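Local coordinates for protein N-isopropylammelide isopropylaminohydrolase (Burkholderia multivorans ATCC 17616, PDB 6NBO) that belongs to the amidohydrolase family and carries zinc ions in a metal site of a TIM-barrel-type domain, at residues V129-L142 with R167-G181. Numbering follows the deposited sequence.
Sequences VDTDAGLRHLHRVL and RPGTDALLADALAAG
The R167 guanidinium meets D132 OD1 at its edge, near its plane, whereas T131 OG1 sits 34° out of that plane; in-plane edge positions also go to two waters. This polar end closes a contact between neighbouring outer helices of the amidohydrolase TIM barrel, 136-142 and 170-180, whose axes run nearly parallel (13°) and approach to 10.8 Å. R167 NH2 serves two acceptors, T131 OG1 at 2.9 Å and D132 OD1 at 2.9 Å; the second bond is weak but forms a salt bridge, with carboxylate and guanidinium planes 79° apart. The other carboxylate oxygen, D132 OD2, forms a salt bridge with R94. One water bridges R167 NE, T131 N and T170 OG1, tying the loop of 129-135 to the start of helix 170-180. Beyond it mostly aliphatic side chains meet. L173 extends its CG away from its own backbone N, which carries the methyl fork across to L135 and V129, CD1 lying 3.7 Å from L135 CD2. V129 CG1 touches L173 CG at 3.7 Å and L174 CD2 at 3.9 Å. Farther along, L138 CD2 packs against A177 CB at 3.8 Å, and L142 CD1 approaches the A180 carbonyl O to 3.5 Å.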
# COMPACT_ATOMS: atom_id res chain seq x y z
N VAL A 129 -7.15 4.73 15.11
CA VAL A 129 -8.49 4.84 15.68
C VAL A 129 -8.37 4.34 17.11
O VAL A 129 -8.07 3.17 17.34
CB VAL A 129 -9.53 4.03 14.89
CG1 VAL A 129 -10.89 4.02 15.61
CG2 VAL A 129 -9.68 4.58 13.47
N ASP A 130 -8.56 5.23 18.08
CA ASP A 130 -8.31 4.89 19.48
C ASP A 130 -9.10 5.84 20.37
O ASP A 130 -9.65 6.83 19.91
CB ASP A 130 -6.82 4.96 19.80
CG ASP A 130 -6.21 6.32 19.45
OD1 ASP A 130 -6.75 7.35 19.91
OD2 ASP A 130 -5.20 6.35 18.71
N THR A 131 -9.11 5.54 21.67
CA THR A 131 -9.87 6.35 22.61
C THR A 131 -9.12 7.59 23.10
O THR A 131 -9.62 8.29 23.98
CB THR A 131 -10.31 5.50 23.81
OG1 THR A 131 -9.17 4.89 24.42
CG2 THR A 131 -11.29 4.42 23.33
N ASP A 132 -7.93 7.88 22.55
CA ASP A 132 -7.35 9.20 22.77
C ASP A 132 -7.98 10.24 21.85
O ASP A 132 -8.27 11.36 22.28
CB ASP A 132 -5.84 9.19 22.53
CG ASP A 132 -5.09 8.27 23.47
OD1 ASP A 132 -5.52 8.11 24.63
OD2 ASP A 132 -4.07 7.71 23.03
N ALA A 133 -8.19 9.87 20.60
CA ALA A 133 -8.64 10.80 19.57
C ALA A 133 -10.01 10.48 19.00
O ALA A 133 -10.56 11.32 18.28
CB ALA A 133 -7.62 10.83 18.42
N GLY A 134 -10.56 9.31 19.27
CA GLY A 134 -11.83 8.98 18.65
C GLY A 134 -11.64 8.75 17.16
O GLY A 134 -10.65 8.17 16.71
N LEU A 135 -12.61 9.21 16.38
CA LEU A 135 -12.52 9.12 14.92
C LEU A 135 -11.89 10.36 14.29
O LEU A 135 -12.03 10.56 13.08
CB LEU A 135 -13.92 8.90 14.33
CG LEU A 135 -14.70 7.68 14.85
CD1 LEU A 135 -16.02 7.51 14.09
CD2 LEU A 135 -13.86 6.41 14.77
N ARG A 136 -11.21 11.21 15.07
CA ARG A 136 -10.73 12.47 14.50
C ARG A 136 -9.74 12.24 13.36
O ARG A 136 -9.82 12.92 12.33
CB ARG A 136 -10.10 13.35 15.58
CG ARG A 136 -9.43 14.57 14.96
CD ARG A 136 -9.30 15.73 15.91
NE ARG A 136 -8.91 15.34 17.25
CZ ARG A 136 -7.69 14.95 17.61
NH1 ARG A 136 -7.45 14.64 18.88
NH2 ARG A 136 -6.72 14.85 16.71
N HIS A 137 -8.79 11.32 13.53
CA HIS A 137 -7.85 11.05 12.45
C HIS A 137 -8.57 10.46 11.24
O HIS A 137 -8.26 10.81 10.10
CB HIS A 137 -6.74 10.10 12.91
CG HIS A 137 -6.03 10.54 14.16
ND1 HIS A 137 -5.47 11.78 14.30
CD2 HIS A 137 -5.80 9.88 15.32
CE1 HIS A 137 -4.92 11.88 15.50
NE2 HIS A 137 -5.10 10.74 16.14
N LEU A 138 -9.50 9.54 11.48
CA LEU A 138 -10.29 8.97 10.39
C LEU A 138 -11.01 10.07 9.60
O LEU A 138 -10.95 10.10 8.37
CB LEU A 138 -11.29 7.96 10.94
CG LEU A 138 -12.20 7.37 9.87
CD1 LEU A 138 -11.36 6.61 8.83
CD2 LEU A 138 -13.25 6.45 10.52
N HIS A 139 -11.69 10.97 10.30
CA HIS A 139 -12.43 12.03 9.61
C HIS A 139 -11.50 12.89 8.76
O HIS A 139 -11.88 13.31 7.66
CB HIS A 139 -13.19 12.90 10.62
CG HIS A 139 -14.39 12.23 11.21
ND1 HIS A 139 -15.29 11.49 10.46
CD2 HIS A 139 -14.84 12.17 12.49
CE1 HIS A 139 -16.23 11.01 11.25
NE2 HIS A 139 -15.98 11.40 12.49
N ARG A 140 -10.29 13.18 9.25
CA ARG A 140 -9.36 13.99 8.46
C ARG A 140 -8.91 13.25 7.20
O ARG A 140 -8.82 13.85 6.12
CB ARG A 140 -8.15 14.39 9.30
CG ARG A 140 -8.47 15.23 10.55
CD ARG A 140 -9.05 16.61 10.22
NE ARG A 140 -10.42 16.57 9.73
CZ ARG A 140 -11.51 16.59 10.50
NH1 ARG A 140 -12.71 16.54 9.95
NH2 ARG A 140 -11.39 16.66 11.83
N VAL A 141 -8.61 11.96 7.31
CA VAL A 141 -8.22 11.20 6.12
C VAL A 141 -9.41 11.02 5.18
O VAL A 141 -9.24 11.04 3.96
CB VAL A 141 -7.59 9.86 6.54
CG1 VAL A 141 -7.26 9.01 5.30
CG2 VAL A 141 -6.33 10.12 7.36
N LEU A 142 -10.62 10.85 5.72
CA LEU A 142 -11.80 10.79 4.85
C LEU A 142 -11.98 12.08 4.06
O LEU A 142 -12.38 12.05 2.89
CB LEU A 142 -13.06 10.48 5.66
CG LEU A 142 -13.17 9.07 6.25
CD1 LEU A 142 -14.31 9.02 7.24
CD2 LEU A 142 -13.36 8.01 5.16
N ARG A 167 -8.23 -1.30 26.36
CA ARG A 167 -8.65 0.10 26.29
C ARG A 167 -10.16 0.13 26.11
O ARG A 167 -10.66 0.01 24.97
CB ARG A 167 -7.92 0.83 25.16
CG ARG A 167 -6.42 0.94 25.44
CD ARG A 167 -5.65 1.71 24.38
NE ARG A 167 -6.18 3.06 24.21
CZ ARG A 167 -5.68 4.15 24.78
NH1 ARG A 167 -4.60 4.06 25.56
NH2 ARG A 167 -6.26 5.33 24.58
N PRO A 168 -10.92 0.29 27.19
CA PRO A 168 -12.38 0.19 27.12
C PRO A 168 -12.98 1.08 26.04
O PRO A 168 -12.58 2.23 25.87
CB PRO A 168 -12.84 0.64 28.51
CG PRO A 168 -11.68 0.31 29.40
CD PRO A 168 -10.45 0.54 28.57
N GLY A 169 -13.94 0.52 25.29
CA GLY A 169 -14.61 1.26 24.25
C GLY A 169 -13.96 1.21 22.89
O GLY A 169 -14.57 1.66 21.91
N THR A 170 -12.75 0.66 22.78
CA THR A 170 -12.06 0.62 21.50
C THR A 170 -12.81 -0.27 20.51
O THR A 170 -12.90 0.06 19.32
CB THR A 170 -10.62 0.15 21.68
OG1 THR A 170 -9.94 1.02 22.61
CG2 THR A 170 -9.87 0.17 20.35
N ASP A 171 -13.37 -1.39 20.99
CA ASP A 171 -14.14 -2.27 20.11
C ASP A 171 -15.29 -1.52 19.43
O ASP A 171 -15.48 -1.63 18.21
CB ASP A 171 -14.65 -3.47 20.90
CG ASP A 171 -15.31 -3.09 22.23
OD1 ASP A 171 -15.46 -1.89 22.55
OD2 ASP A 171 -15.69 -4.02 22.96
N ALA A 172 -16.07 -0.76 20.20
CA ALA A 172 -17.19 -0.02 19.63
C ALA A 172 -16.71 1.10 18.72
O ALA A 172 -17.36 1.43 17.72
CB ALA A 172 -18.08 0.53 20.74
N LEU A 173 -15.57 1.70 19.05
CA LEU A 173 -15.03 2.76 18.21
C LEU A 173 -14.62 2.23 16.85
O LEU A 173 -14.84 2.89 15.83
CB LEU A 173 -13.84 3.40 18.92
CG LEU A 173 -13.31 4.70 18.36
CD1 LEU A 173 -14.39 5.79 18.42
CD2 LEU A 173 -12.10 5.08 19.17
N LEU A 174 -14.00 1.05 16.82
CA LEU A 174 -13.61 0.43 15.56
C LEU A 174 -14.83 0.11 14.71
O LEU A 174 -14.79 0.27 13.48
CB LEU A 174 -12.80 -0.84 15.83
CG LEU A 174 -11.40 -0.61 16.42
CD1 LEU A 174 -10.73 -1.94 16.87
CD2 LEU A 174 -10.51 0.10 15.39
N ALA A 175 -15.91 -0.36 15.34
CA ALA A 175 -17.15 -0.56 14.61
C ALA A 175 -17.65 0.76 14.03
O ALA A 175 -18.07 0.83 12.87
CB ALA A 175 -18.21 -1.18 15.52
N ASP A 176 -17.63 1.82 14.84
CA ASP A 176 -18.01 3.15 14.35
C ASP A 176 -17.14 3.58 13.18
O ASP A 176 -17.62 4.23 12.25
CB ASP A 176 -17.91 4.19 15.47
CG ASP A 176 -18.94 3.98 16.54
OD1 ASP A 176 -19.87 3.17 16.33
OD2 ASP A 176 -18.82 4.62 17.60
N ALA A 177 -15.85 3.22 13.21
CA ALA A 177 -14.95 3.61 12.13
C ALA A 177 -15.36 2.94 10.82
O ALA A 177 -15.38 3.58 9.77
CB ALA A 177 -13.50 3.25 12.48
N LEU A 178 -15.65 1.64 10.87
CA LEU A 178 -16.12 0.95 9.67
C LEU A 178 -17.42 1.57 9.17
O LEU A 178 -17.57 1.83 7.97
CB LEU A 178 -16.32 -0.53 9.96
CG LEU A 178 -15.07 -1.28 10.42
CD1 LEU A 178 -15.39 -2.75 10.65
CD2 LEU A 178 -13.93 -1.12 9.43
N ALA A 179 -18.35 1.85 10.08
CA ALA A 179 -19.60 2.48 9.68
C ALA A 179 -19.36 3.85 9.05
O ALA A 179 -20.11 4.27 8.17
CB ALA A 179 -20.53 2.62 10.88
N ALA A 180 -18.33 4.56 9.50
CA ALA A 180 -18.10 5.92 9.02
C ALA A 180 -17.34 5.97 7.71
O ALA A 180 -17.22 7.05 7.13
CB ALA A 180 -17.34 6.73 10.07
N GLY A 181 -16.80 4.85 7.24
CA GLY A 181 -16.14 4.89 5.95
C GLY A 181 -14.81 4.18 5.87
O GLY A 181 -14.27 4.02 4.77
O HOH W 1 -7.97 2.85 22.07
O HOH W 2 -10.13 3.49 26.65
O HOH W 3 -3.63 6.96 26.47